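Local coordinates for N-carbamoylsarcosine amidase related protein (Thermoplasma acidophilum, PDB 3EEF) that probably hydrolyses the amide bond of N-carbamoylsarcosine or a related small amide, as a zinc-containing member of the isochorismatase-like cysteine hydrolases, at residues Val28-Arg39 and Ile76-Asp85. Sequence-based numbering, arbitrary orientation.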
loop_
_atom_site.group_PDB
_atom_site.type_symbol
_atom_site.label_atom_id
_atom_site.label_comp_id
_atom_site.label_asym_id
_atom_site.label_seq_id
_atom_site.Cartn_x
_atom_site.Cartn_y
_atom_site.Cartn_z
ATOM N N VAL A 28 9.227 14.507 -26.976
ATOM C CA VAL A 28 10.218 13.473 -27.276
ATOM C C VAL A 28 11.677 13.956 -27.255
ATOM O O VAL A 28 12.513 13.337 -26.601
ATOM C CB VAL A 28 9.942 12.795 -28.598
ATOM C CG1 VAL A 28 11.017 11.754 -28.883
ATOM C CG2 VAL A 28 8.570 12.157 -28.556
ATOM N N GLY A 29 11.986 15.045 -27.953
ATOM C CA GLY A 29 13.349 15.586 -27.939
ATOM C C GLY A 29 13.892 15.825 -26.536
ATOM O O GLY A 29 14.872 15.201 -26.130
ATOM N N PRO A 30 13.241 16.716 -25.780
ATOM C CA PRO A 30 13.569 16.965 -24.368
ATOM C C PRO A 30 13.662 15.714 -23.484
ATOM O O PRO A 30 14.545 15.636 -22.625
ATOM C CB PRO A 30 12.435 17.878 -23.902
ATOM C CG PRO A 30 12.103 18.674 -25.155
ATOM C CD PRO A 30 12.221 17.659 -26.280
ATOM N N ALA A 31 12.784 14.750 -23.700
ATOM C CA ALA A 31 12.795 13.520 -22.914
ATOM C C ALA A 31 14.078 12.715 -23.151
ATOM O O ALA A 31 14.728 12.263 -22.207
ATOM C CB ALA A 31 11.547 12.665 -23.222
ATOM N N ARG A 32 14.421 12.535 -24.420
ATOM C CA ARG A 32 15.666 11.881 -24.819
ATOM C C ARG A 32 16.873 12.573 -24.192
ATOM O O ARG A 32 17.805 11.914 -23.749
ATOM C CB ARG A 32 15.807 11.872 -26.350
ATOM C CG ARG A 32 17.159 11.339 -26.866
ATOM C CD ARG A 32 17.169 11.158 -28.394
ATOM N NE ARG A 32 16.996 12.441 -29.093
ATOM C CZ ARG A 32 15.985 12.767 -29.908
ATOM N NH1 ARG A 32 14.996 11.912 -30.197
ATOM N NH2 ARG A 32 15.971 13.979 -30.459
ATOM N N LYS A 33 16.834 13.899 -24.162
ATOM C CA LYS A 33 17.920 14.698 -23.595
ATOM C C LYS A 33 18.044 14.456 -22.099
ATOM O O LYS A 33 19.136 14.259 -21.588
ATOM C CB LYS A 33 17.653 16.176 -23.878
ATOM C CG LYS A 33 18.688 17.153 -23.345
ATOM C CD LYS A 33 18.438 18.558 -23.953
ATOM C CE LYS A 33 19.731 19.338 -24.215
ATOM N NZ LYS A 33 19.482 20.637 -24.957
ATOM N N VAL A 34 16.906 14.454 -21.402
ATOM C CA VAL A 34 16.899 14.208 -19.953
ATOM C C VAL A 34 17.319 12.773 -19.671
ATOM O O VAL A 34 18.193 12.515 -18.836
ATOM C CB VAL A 34 15.530 14.486 -19.339
ATOM C CG1 VAL A 34 15.482 14.032 -17.859
ATOM C CG2 VAL A 34 15.203 15.980 -19.470
ATOM N N ILE A 35 16.737 11.839 -20.405
ATOM C CA ILE A 35 17.098 10.447 -20.214
ATOM C C ILE A 35 18.615 10.245 -20.396
ATOM O O ILE A 35 19.272 9.611 -19.560
ATOM C CB ILE A 35 16.311 9.528 -21.162
ATOM C CG1 ILE A 35 14.823 9.514 -20.769
ATOM C CG2 ILE A 35 16.843 8.127 -21.094
ATOM C CD1 ILE A 35 13.880 8.904 -21.834
ATOM N N GLU A 36 19.156 10.800 -21.484
ATOM C CA GLU A 36 20.577 10.634 -21.839
ATOM C C GLU A 36 21.540 11.116 -20.738
ATOM O O GLU A 36 22.483 10.409 -20.395
ATOM C CB GLU A 36 20.883 11.315 -23.190
ATOM N N THR A 37 21.292 12.300 -20.183
ATOM C CA THR A 37 22.146 12.854 -19.131
ATOM C C THR A 37 22.111 11.972 -17.858
ATOM O O THR A 37 23.130 11.748 -17.207
ATOM C CB THR A 37 21.721 14.279 -18.741
ATOM O OG1 THR A 37 20.532 14.205 -17.961
ATOM C CG2 THR A 37 21.442 15.151 -19.965
ATOM N N PHE A 38 20.934 11.465 -17.511
ATOM C CA PHE A 38 20.813 10.582 -16.338
ATOM C C PHE A 38 21.639 9.313 -16.507
ATOM O O PHE A 38 22.323 8.867 -15.572
ATOM C CB PHE A 38 19.347 10.225 -16.052
ATOM C CG PHE A 38 18.727 11.089 -15.023
ATOM C CD1 PHE A 38 18.387 12.394 -15.316
ATOM C CD2 PHE A 38 18.496 10.612 -13.738
ATOM C CE1 PHE A 38 17.824 13.218 -14.334
ATOM C CE2 PHE A 38 17.934 11.430 -12.770
ATOM C CZ PHE A 38 17.603 12.731 -13.069
ATOM N N ARG A 39 21.543 8.732 -17.703
ATOM C CA ARG A 39 22.322 7.544 -18.057
ATOM C C ARG A 39 23.814 7.846 -18.002
ATOM O O ARG A 39 24.561 7.137 -17.346
ATOM C CB ARG A 39 21.974 7.063 -19.463
ATOM C CG ARG A 39 20.613 6.384 -19.597
ATOM C CD ARG A 39 20.613 5.476 -20.810
ATOM N NE ARG A 39 19.264 5.106 -21.229
ATOM C CZ ARG A 39 18.657 5.506 -22.349
ATOM N NH1 ARG A 39 19.269 6.306 -23.229
ATOM N NH2 ARG A 39 17.420 5.086 -22.609
ATOM N N ILE A 76 8.129 4.267 -26.965
ATOM C CA ILE A 76 8.470 4.723 -28.312
ATOM C C ILE A 76 9.955 4.473 -28.582
ATOM O O ILE A 76 10.779 4.566 -27.665
ATOM C CB ILE A 76 8.092 6.209 -28.548
ATOM C CG1 ILE A 76 8.964 7.163 -27.710
ATOM C CG2 ILE A 76 6.605 6.411 -28.296
ATOM C CD1 ILE A 76 8.612 8.645 -27.921
ATOM N N ASP A 77 10.278 4.131 -29.834
ATOM C CA ASP A 77 11.648 3.743 -30.240
ATOM C C ASP A 77 12.640 4.860 -30.055
ATOM O O ASP A 77 13.787 4.617 -29.716
ATOM C CB ASP A 77 11.684 3.271 -31.703
ATOM C CG ASP A 77 10.993 1.937 -31.892
ATOM O OD1 ASP A 77 11.053 1.100 -30.956
ATOM O OD2 ASP A 77 10.392 1.722 -32.959
ATOM N N GLU A 78 12.181 6.089 -30.248
ATOM C CA GLU A 78 13.022 7.273 -30.060
ATOM C C GLU A 78 13.805 7.250 -28.740
ATOM O O GLU A 78 14.958 7.669 -28.701
ATOM C CB GLU A 78 12.173 8.550 -30.135
ATOM C CG GLU A 78 11.643 8.888 -31.546
ATOM C CD GLU A 78 10.364 8.167 -31.900
ATOM O OE1 GLU A 78 10.138 7.046 -31.409
ATOM O OE2 GLU A 78 9.574 8.725 -32.677
ATOM N N ILE A 79 13.165 6.767 -27.667
ATOM C CA ILE A 79 13.787 6.690 -26.324
ATOM C C ILE A 79 13.727 5.257 -25.792
ATOM O O ILE A 79 13.457 5.015 -24.638
ATOM C CB ILE A 79 13.141 7.694 -25.332
ATOM C CG1 ILE A 79 11.614 7.489 -25.237
ATOM C CG2 ILE A 79 13.448 9.126 -25.754
ATOM C CD1 ILE A 79 10.969 8.322 -24.165
ATOM N N ARG A 80 13.962 4.310 -26.684
ATOM C CA ARG A 80 14.031 2.917 -26.349
ATOM C C ARG A 80 14.829 2.742 -25.076
ATOM O O ARG A 80 15.866 3.383 -24.884
ATOM C CB ARG A 80 14.716 2.162 -27.485
ATOM C CG ARG A 80 14.255 0.743 -27.666
ATOM C CD ARG A 80 15.194 -0.055 -28.604
ATOM N NE ARG A 80 15.735 0.738 -29.719
ATOM C CZ ARG A 80 15.138 0.944 -30.900
ATOM N NH1 ARG A 80 13.934 0.433 -31.166
ATOM N NH2 ARG A 80 15.754 1.683 -31.826
ATOM N N PRO A 81 14.347 1.882 -24.186
ATOM C CA PRO A 81 15.110 1.709 -22.972
ATOM C C PRO A 81 16.378 0.898 -23.237
ATOM O O PRO A 81 16.364 0.021 -24.100
ATOM C CB PRO A 81 14.146 0.949 -22.050
ATOM C CG PRO A 81 12.807 1.056 -22.711
ATOM C CD PRO A 81 13.082 1.141 -24.153
ATOM N N SER A 82 17.443 1.230 -22.500
ATOM C CA SER A 82 18.724 0.526 -22.533
ATOM C C SER A 82 18.837 -0.473 -21.408
ATOM O O SER A 82 17.992 -0.542 -20.520
ATOM C CB SER A 82 19.902 1.503 -22.347
ATOM O OG SER A 82 19.995 2.443 -23.395
ATOM N N ALA A 83 19.923 -1.242 -21.466
ATOM C CA ALA A 83 20.360 -2.092 -20.369
ATOM C C ALA A 83 20.601 -1.217 -19.143
ATOM O O ALA A 83 21.301 -0.193 -19.217
ATOM C CB ALA A 83 21.658 -2.827 -20.761
ATOM N N GLY A 84 20.011 -1.613 -18.022
ATOM C CA GLY A 84 20.167 -0.868 -16.754
ATOM C C GLY A 84 18.956 -0.026 -16.383
ATOM O O GLY A 84 18.653 0.154 -15.193
ATOM N N ASP A 85 18.287 0.516 -17.399
ATOM C CA ASP A 85 17.002 1.190 -17.204
ATOM C C ASP A 85 15.979 0.205 -16.685
ATOM O O ASP A 85 15.943 -0.927 -17.134
ATOM C CB ASP A 85 16.463 1.706 -18.512
ATOM C CG ASP A 85 17.336 2.754 -19.142
ATOM O OD1 ASP A 85 18.293 3.236 -18.513
ATOM O OD2 ASP A 85 17.003 3.138 -20.271
#
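Ile-76 meets Val-28 tip to tip, CD1 to CG2 at 3.6 Å, where the loop leading into strand 86-90, outermost of this chain's sheet, runs beside helix 22-40 of the parallel-sheet alpha/beta fold of the isochorismatase family. Branched aliphatic residues suit this end, their methyls sharing an apolar spot with Ile-15 of helix 12-15, which touches both. Glu-78 sets CB 3.6 Å from Val-28 CG1, and its bent chain carries OE1 to a hydrogen bond with His-16. Ile-79 is the apolar centre. With CG1 between the backbone N and the carbonyl carbon (chi1 56°), CG2 is sent onto Arg-32 CA and CB, and CD1 to Ile-35 CD1 at 3.8 Å, the two side chains crossing at about a right angle. Ala-31, its CB 4.5 Å from Ile-79 CD1, is probably small enough to let the loop come near. Ser-82 places OG over one face of the Arg-39 guanidinium, and Ile-35 CG2 lies over the opposite face, so the flat group is held between them. In the type II turn from Ser-82 to Asp-85, Gly-84 takes a positive phi (104°) at which a CB would jam against the preceding carbonyl. The turn delivers Asp-85, whose carboxylate lies nearly coplanar with the guanidinium. Were Arg-39 an alanine, the Asp-85 carboxylate would probably lose its cationic mate, and Ser-82 OG and Ile-35 CG2 the flat group between them. Three N-H groups converge on Asp-85 OD2: Arg-39 NE and NH2, each 3.1 Å away, reach its syn side, and Ser-82 N, at 3.0 Å, comes from above the carboxylate plane.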